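Local atomic coordinates of putative uncharacterized protein TTHB071 (Thermus thermophilus, PDB entry 3AYV), a protein that is of unknown function but binds zinc ions in a TIM barrel of the AP endonuclease type and may take part in protection against oxidative stress. Residues A33-D38 with L78-D83; L134-H139 with V221-E226. All coordinates share one frame; numbering follows the deposited sequence.

Contact 1 (A33-D38 with L78-D83)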
loop_
_atom_site.group_PDB
_atom_site.type_symbol
_atom_site.label_atom_id
_atom_site.label_comp_id
_atom_site.label_asym_id
_atom_site.label_seq_id
_atom_site.Cartn_x
_atom_site.Cartn_y
_atom_site.Cartn_z
ATOM N N ALA A 33 -9.601 14.456 3.880
ATOM C CA ALA A 33 -10.303 15.477 4.665
ATOM C C ALA A 33 -9.467 15.996 5.846
ATOM O O ALA A 33 -9.735 17.092 6.350
ATOM C CB ALA A 33 -11.631 14.942 5.183
ATOM N N LEU A 34 -8.477 15.208 6.273
ATOM C CA LEU A 34 -7.676 15.515 7.458
ATOM C C LEU A 34 -6.268 16.001 7.166
ATOM O O LEU A 34 -5.491 16.201 8.102
ATOM C CB LEU A 34 -7.612 14.322 8.397
ATOM C CG LEU A 34 -8.929 13.769 8.921
ATOM C CD1 LEU A 34 -8.674 12.572 9.843
ATOM C CD2 LEU A 34 -9.805 14.854 9.613
ATOM N N LEU A 35 -5.946 16.228 5.892
ATOM C CA LEU A 35 -4.571 16.547 5.504
ATOM C C LEU A 35 -4.054 17.854 6.095
ATOM O O LEU A 35 -2.870 17.969 6.376
ATOM C CB LEU A 35 -4.378 16.532 3.980
ATOM C CG LEU A 35 -4.227 15.133 3.359
ATOM C CD1 LEU A 35 -4.357 15.210 1.820
ATOM C CD2 LEU A 35 -2.887 14.471 3.763
ATOM N N GLU A 36 -4.951 18.817 6.291
ATOM C CA GLU A 36 -4.572 20.137 6.806
ATOM C C GLU A 36 -4.606 20.227 8.347
ATOM O O GLU A 36 -4.362 21.289 8.911
ATOM C CB GLU A 36 -5.485 21.211 6.194
ATOM C CG GLU A 36 -5.626 21.134 4.662
ATOM C CD GLU A 36 -4.864 22.201 3.896
ATOM O OE1 GLU A 36 -5.526 22.917 3.110
ATOM O OE2 GLU A 36 -3.619 22.326 4.044
ATOM N N GLU A 37 -4.902 19.130 9.027
ATOM C CA GLU A 37 -5.083 19.161 10.486
ATOM C C GLU A 37 -3.753 18.958 11.226
ATOM O O GLU A 37 -3.455 17.854 11.688
ATOM C CB GLU A 37 -6.099 18.100 10.909
ATOM C CG GLU A 37 -7.475 18.257 10.255
ATOM C CD GLU A 37 -8.065 19.643 10.468
ATOM O OE1 GLU A 37 -8.315 20.005 11.638
ATOM O OE2 GLU A 37 -8.266 20.372 9.464
ATOM N N ASP A 38 -2.972 20.034 11.319
ATOM C CA ASP A 38 -1.649 20.025 11.965
ATOM C C ASP A 38 -1.581 19.287 13.297
ATOM O O ASP A 38 -0.642 18.536 13.535
ATOM C CB ASP A 38 -1.154 21.450 12.189
ATOM C CG ASP A 38 -0.686 22.128 10.917
ATOM O OD1 ASP A 38 -0.790 21.552 9.810
ATOM O OD2 ASP A 38 -0.206 23.270 11.027
ATOM N N LEU A 78 -0.814 13.584 -3.617
ATOM C CA LEU A 78 0.376 12.766 -3.436
ATOM C C LEU A 78 1.537 13.575 -2.806
ATOM O O LEU A 78 2.177 13.108 -1.865
ATOM C CB LEU A 78 0.833 12.140 -4.761
ATOM C CG LEU A 78 -0.190 11.159 -5.362
ATOM C CD1 LEU A 78 0.367 10.630 -6.666
ATOM C CD2 LEU A 78 -0.461 9.984 -4.385
ATOM N N LEU A 79 1.765 14.771 -3.318
ATOM C CA LEU A 79 2.855 15.643 -2.823
ATOM C C LEU A 79 2.636 16.090 -1.365
ATOM O O LEU A 79 3.565 16.016 -0.535
ATOM C CB LEU A 79 3.045 16.834 -3.758
ATOM C CG LEU A 79 3.563 16.513 -5.173
ATOM C CD1 LEU A 79 3.546 17.796 -6.010
ATOM C CD2 LEU A 79 4.967 15.904 -5.146
ATOM N N PHE A 80 1.416 16.489 -1.037
ATOM C CA PHE A 80 1.111 16.904 0.332
ATOM C C PHE A 80 1.171 15.722 1.288
ATOM O O PHE A 80 1.757 15.822 2.385
ATOM C CB PHE A 80 -0.225 17.643 0.424
ATOM C CG PHE A 80 -0.353 18.477 1.681
ATOM C CD1 PHE A 80 0.725 19.254 2.121
ATOM C CD2 PHE A 80 -1.510 18.454 2.432
ATOM C CE1 PHE A 80 0.630 20.016 3.290
ATOM C CE2 PHE A 80 -1.622 19.226 3.605
ATOM C CZ PHE A 80 -0.563 19.993 4.029
ATOM N N GLY A 81 0.627 14.582 0.850
ATOM C CA GLY A 81 0.704 13.343 1.610
ATOM C C GLY A 81 2.165 12.989 1.908
ATOM O O GLY A 81 2.479 12.527 3.019
ATOM N N LEU A 82 3.048 13.205 0.928
ATOM C CA LEU A 82 4.482 12.919 1.149
ATOM C C LEU A 82 5.061 13.877 2.207
ATOM O O LEU A 82 5.830 13.451 3.069
ATOM C CB LEU A 82 5.304 12.974 -0.149
ATOM C CG LEU A 82 5.244 11.744 -1.070
ATOM C CD1 LEU A 82 5.917 12.064 -2.390
ATOM C CD2 LEU A 82 5.848 10.460 -0.429
ATOM N N ASP A 83 4.690 15.151 2.143
ATOM C CA ASP A 83 5.075 16.113 3.217
ATOM C C ASP A 83 4.695 15.608 4.609
ATOM O O ASP A 83 5.518 15.608 5.546
ATOM C CB ASP A 83 4.447 17.483 2.984
ATOM C CG ASP A 83 5.053 18.221 1.813
ATOM O OD1 ASP A 83 6.208 17.925 1.424
ATOM O OD2 ASP A 83 4.361 19.111 1.267
#
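L35 and G81 mark the nearest approach of the two backbones, CA to CA 7.3 Å, where the type I turn L34 to E37 lies against one side of helix 68-87. The turn is closed by E37 N bonding to L34 O at 3.1 Å, leaving L35 and E36 at its two central positions. Both meet F80. With its CG anti to the backbone N (chi1 -161°), this phenylalanine reaches outward from the helix, and its aromatic CH carbon CE2 meets L35 O in van der Waals contact at 3.3 Å. Alongside, F80 CD2 packs on L35 CB at 3.8 Å. The E36 chain bends at chi2 and crosses the ring at about a right angle, carboxylate and ring planes 80° apart, bringing OE2 to 3.7 Å from F80 CE2. Farther in, L35 CD2 lies 4.3 Å from G81 CA, where the helix carries no side chain. R84, one residue beyond D83, donates NE to L35 O and forms a salt bridge through NH2 with D38 OD1 at the start of helix 38-47. An alanine in place of F80 would probably open a gap beside L35 CB and take away the ring surface next to the E36 carboxylate, though the R84 bond to L35 O would remain. This is the outer layer of a TIM barrel: the loop from strand 25-29 into helix 38-47, with E37 at the N-cap position, packs on helix 68-87.

Contact 2 (L134-H139 with V221-E226); sequences LLENSH and VLEVRE. With ZN (zinc ion), chain F; ZN (zinc ion), chain E.
Two buried glutamates, E136 and E223, point their carboxylates at each other with OE2 to OE2 4.4 Å apart, a proximity of like charges that the zinc ion of chain F, between them, would be expected to offset. Its bonds run to E136 OE2 at 2.1 Å and to E223 OE2 at 2.4 Å, and the angle between them at the metal is about 155°. E136 also serves the second zinc ion, that of chain E, through OE1 at 1.9 Å, with OE2 a longer 2.7 Å from the same ion, so one carboxylate bridges two metals 3.5 Å apart (zinc to zinc). The extended E136 chain, CG anti to the backbone N (chi1 178°), carries it into the barrel. Strands 132-136 and 219-222 are the fifth and eighth of the parallel TIM barrel, and both glutamates sit at or just past their C-terminal ends, where this fold keeps its active sites; H55 and H96 complete the chain E site, D162 and H187 the chain F site, a pattern consistent with endonuclease IV-like enzymes. Water 1 joins both metals, 2.1 Å from the chain E zinc ion, and gives a weak hydrogen bond of 2.7 Å to E223 OE1, the oxygen beside the metal-binding OE2 on a chain bent at chi2 (-143°). N137 OD1 accepts a hydrogen bond from D162 N, a second-shell tie to a zinc ligand.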
loop_
_atom_site.group_PDB
_atom_site.type_symbol
_atom_site.label_atom_id
_atom_site.label_comp_id
_atom_site.label_asym_id
_atom_site.label_seq_id
_atom_site.Cartn_x
_atom_site.Cartn_y
_atom_site.Cartn_z
ATOM N N LEU A 134 6.326 3.518 -2.855
ATOM C CA LEU A 134 5.966 2.157 -3.255
ATOM C C LEU A 134 4.657 2.183 -4.005
ATOM O O LEU A 134 3.676 2.712 -3.512
ATOM C CB LEU A 134 5.800 1.228 -2.043
ATOM C CG LEU A 134 6.986 1.179 -1.078
ATOM C CD1 LEU A 134 6.557 0.509 0.217
ATOM C CD2 LEU A 134 8.135 0.420 -1.757
ATOM N N LEU A 135 4.653 1.577 -5.183
ATOM C CA LEU A 135 3.420 1.415 -5.961
ATOM C C LEU A 135 2.767 0.078 -5.648
ATOM O O LEU A 135 3.412 -0.972 -5.727
ATOM C CB LEU A 135 3.778 1.509 -7.467
ATOM C CG LEU A 135 2.704 1.247 -8.536
ATOM C CD1 LEU A 135 1.501 2.157 -8.291
ATOM C CD2 LEU A 135 3.331 1.495 -9.884
ATOM N N GLU A 136 1.470 0.116 -5.310
ATOM C CA GLU A 136 0.708 -1.089 -4.926
ATOM C C GLU A 136 -0.187 -1.511 -6.097
ATOM O O GLU A 136 -0.727 -0.636 -6.790
ATOM C CB GLU A 136 -0.149 -0.741 -3.705
ATOM C CG GLU A 136 -1.027 -1.837 -3.215
ATOM C CD GLU A 136 -2.097 -1.350 -2.253
ATOM O OE1 GLU A 136 -2.032 -0.227 -1.736
ATOM O OE2 GLU A 136 -3.023 -2.114 -1.998
ATOM N N ASN A 137 -0.316 -2.822 -6.354
ATOM C CA ASN A 137 -1.269 -3.256 -7.389
ATOM C C ASN A 137 -2.695 -3.052 -6.860
ATOM O O ASN A 137 -2.969 -3.293 -5.674
ATOM C CB ASN A 137 -1.066 -4.731 -7.790
ATOM C CG ASN A 137 -1.189 -5.698 -6.603
ATOM O OD1 ASN A 137 -0.401 -5.635 -5.661
ATOM N ND2 ASN A 137 -2.200 -6.592 -6.648
ATOM N N SER A 138 -3.584 -2.648 -7.763
ATOM C CA SER A 138 -4.990 -2.449 -7.460
ATOM C C SER A 138 -5.832 -3.167 -8.520
ATOM O O SER A 138 -6.115 -4.358 -8.363
ATOM C CB SER A 138 -5.311 -0.949 -7.322
ATOM O OG SER A 138 -4.943 -0.215 -8.490
ATOM N N HIS A 139 -6.108 -2.501 -9.640
ATOM C CA HIS A 139 -6.969 -3.025 -10.684
ATOM C C HIS A 139 -6.249 -3.460 -11.949
ATOM O O HIS A 139 -6.917 -3.810 -12.919
ATOM C CB HIS A 139 -8.077 -1.992 -11.040
ATOM C CG HIS A 139 -8.959 -1.675 -9.879
ATOM N ND1 HIS A 139 -10.031 -2.465 -9.526
ATOM C CD2 HIS A 139 -8.883 -0.696 -8.943
ATOM C CE1 HIS A 139 -10.597 -1.972 -8.436
ATOM N NE2 HIS A 139 -9.916 -0.898 -8.061
ATOM N N VAL A 221 2.109 -5.469 6.207
ATOM C CA VAL A 221 1.093 -4.587 6.736
ATOM C C VAL A 221 -0.201 -5.391 6.805
ATOM O O VAL A 221 -0.637 -5.955 5.812
ATOM C CB VAL A 221 0.835 -3.351 5.820
ATOM C CG1 VAL A 221 -0.305 -2.494 6.419
ATOM C CG2 VAL A 221 2.091 -2.511 5.691
ATOM N N LEU A 222 -0.780 -5.474 7.986
ATOM C CA LEU A 222 -2.058 -6.143 8.146
ATOM C C LEU A 222 -3.158 -5.151 7.781
ATOM O O LEU A 222 -3.466 -4.227 8.529
ATOM C CB LEU A 222 -2.235 -6.666 9.578
ATOM C CG LEU A 222 -1.144 -7.656 10.005
ATOM C CD1 LEU A 222 -1.366 -8.067 11.460
ATOM C CD2 LEU A 222 -1.154 -8.888 9.092
ATOM N N GLU A 223 -3.724 -5.355 6.601
ATOM C CA GLU A 223 -4.793 -4.525 6.088
ATOM C C GLU A 223 -6.097 -5.237 6.408
ATOM O O GLU A 223 -6.754 -5.801 5.537
ATOM C CB GLU A 223 -4.595 -4.362 4.602
ATOM C CG GLU A 223 -3.481 -3.362 4.374
ATOM C CD GLU A 223 -3.751 -2.520 3.220
ATOM O OE1 GLU A 223 -3.636 -1.262 3.328
ATOM O OE2 GLU A 223 -4.079 -3.153 2.194
ATOM N N VAL A 224 -6.418 -5.240 7.696
ATOM C CA VAL A 224 -7.468 -6.081 8.246
ATOM C C VAL A 224 -8.450 -5.205 8.998
ATOM O O VAL A 224 -8.050 -4.355 9.809
ATOM C CB VAL A 224 -6.858 -7.178 9.175
ATOM C CG1 VAL A 224 -7.925 -7.929 9.949
ATOM C CG2 VAL A 224 -6.044 -8.181 8.350
ATOM N N ARG A 225 -9.738 -5.413 8.742
ATOM C CA ARG A 225 -10.744 -4.536 9.313
ATOM C C ARG A 225 -11.276 -5.008 10.652
ATOM O O ARG A 225 -11.894 -4.239 11.388
ATOM C CB ARG A 225 -11.827 -4.195 8.282
ATOM C CG ARG A 225 -11.290 -3.150 7.285
ATOM C CD ARG A 225 -12.393 -2.400 6.537
ATOM N NE ARG A 225 -12.841 -3.132 5.355
ATOM C CZ ARG A 225 -12.357 -2.955 4.122
ATOM N NH1 ARG A 225 -11.404 -2.055 3.883
ATOM N NH2 ARG A 225 -12.839 -3.682 3.117
ATOM N N GLU A 226 -10.979 -6.257 10.998
ATOM C CA GLU A 226 -11.364 -6.828 12.292
ATOM C C GLU A 226 -10.130 -6.827 13.196
ATOM O O GLU A 226 -9.051 -6.428 12.755
ATOM C CB GLU A 226 -11.907 -8.249 12.090
ATOM C CG GLU A 226 -11.124 -9.142 11.076
ATOM C CD GLU A 226 -11.925 -10.368 10.575
ATOM O OE1 GLU A 226 -13.145 -10.439 10.852
ATOM O OE2 GLU A 226 -11.357 -11.261 9.902
HETATM ZN ZN ZN F . -3.552 -3.067 -0.184
HETATM ZN ZN ZN E . -3.783 0.256 -1.059
HETATM O O HOH W 1 -4.152 -0.788 0.729
HETATM O O HOH W 2 -6.213 0.317 -0.686
HETATM O O HOH W 3 -5.879 -2.922 0.467
#

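In the fold
Along the chain the contacts come in series: contact 1 closes at D83 before contact 2 opens at L134, and all four segments belong to one TIM barrel. They lie about 20 Å apart between centres and about 7 Å between nearest atoms, without touching. Contact 1 is on the outside, its centre about 17 Å from that of the chain, where a loop and helix 68-87 pack; the centre of contact 2 is about 5 Å from that of the chain, where E136 and E223, at and just past the ends of strands 132-136 and 219-222, meet over the metals. Helix 68-87 sits in sequence between strands 52-55 and 92-96, which end in the zinc ligands H55 and H96. One contact therefore belongs to the helical jacket, the other to the metal centre it surrounds.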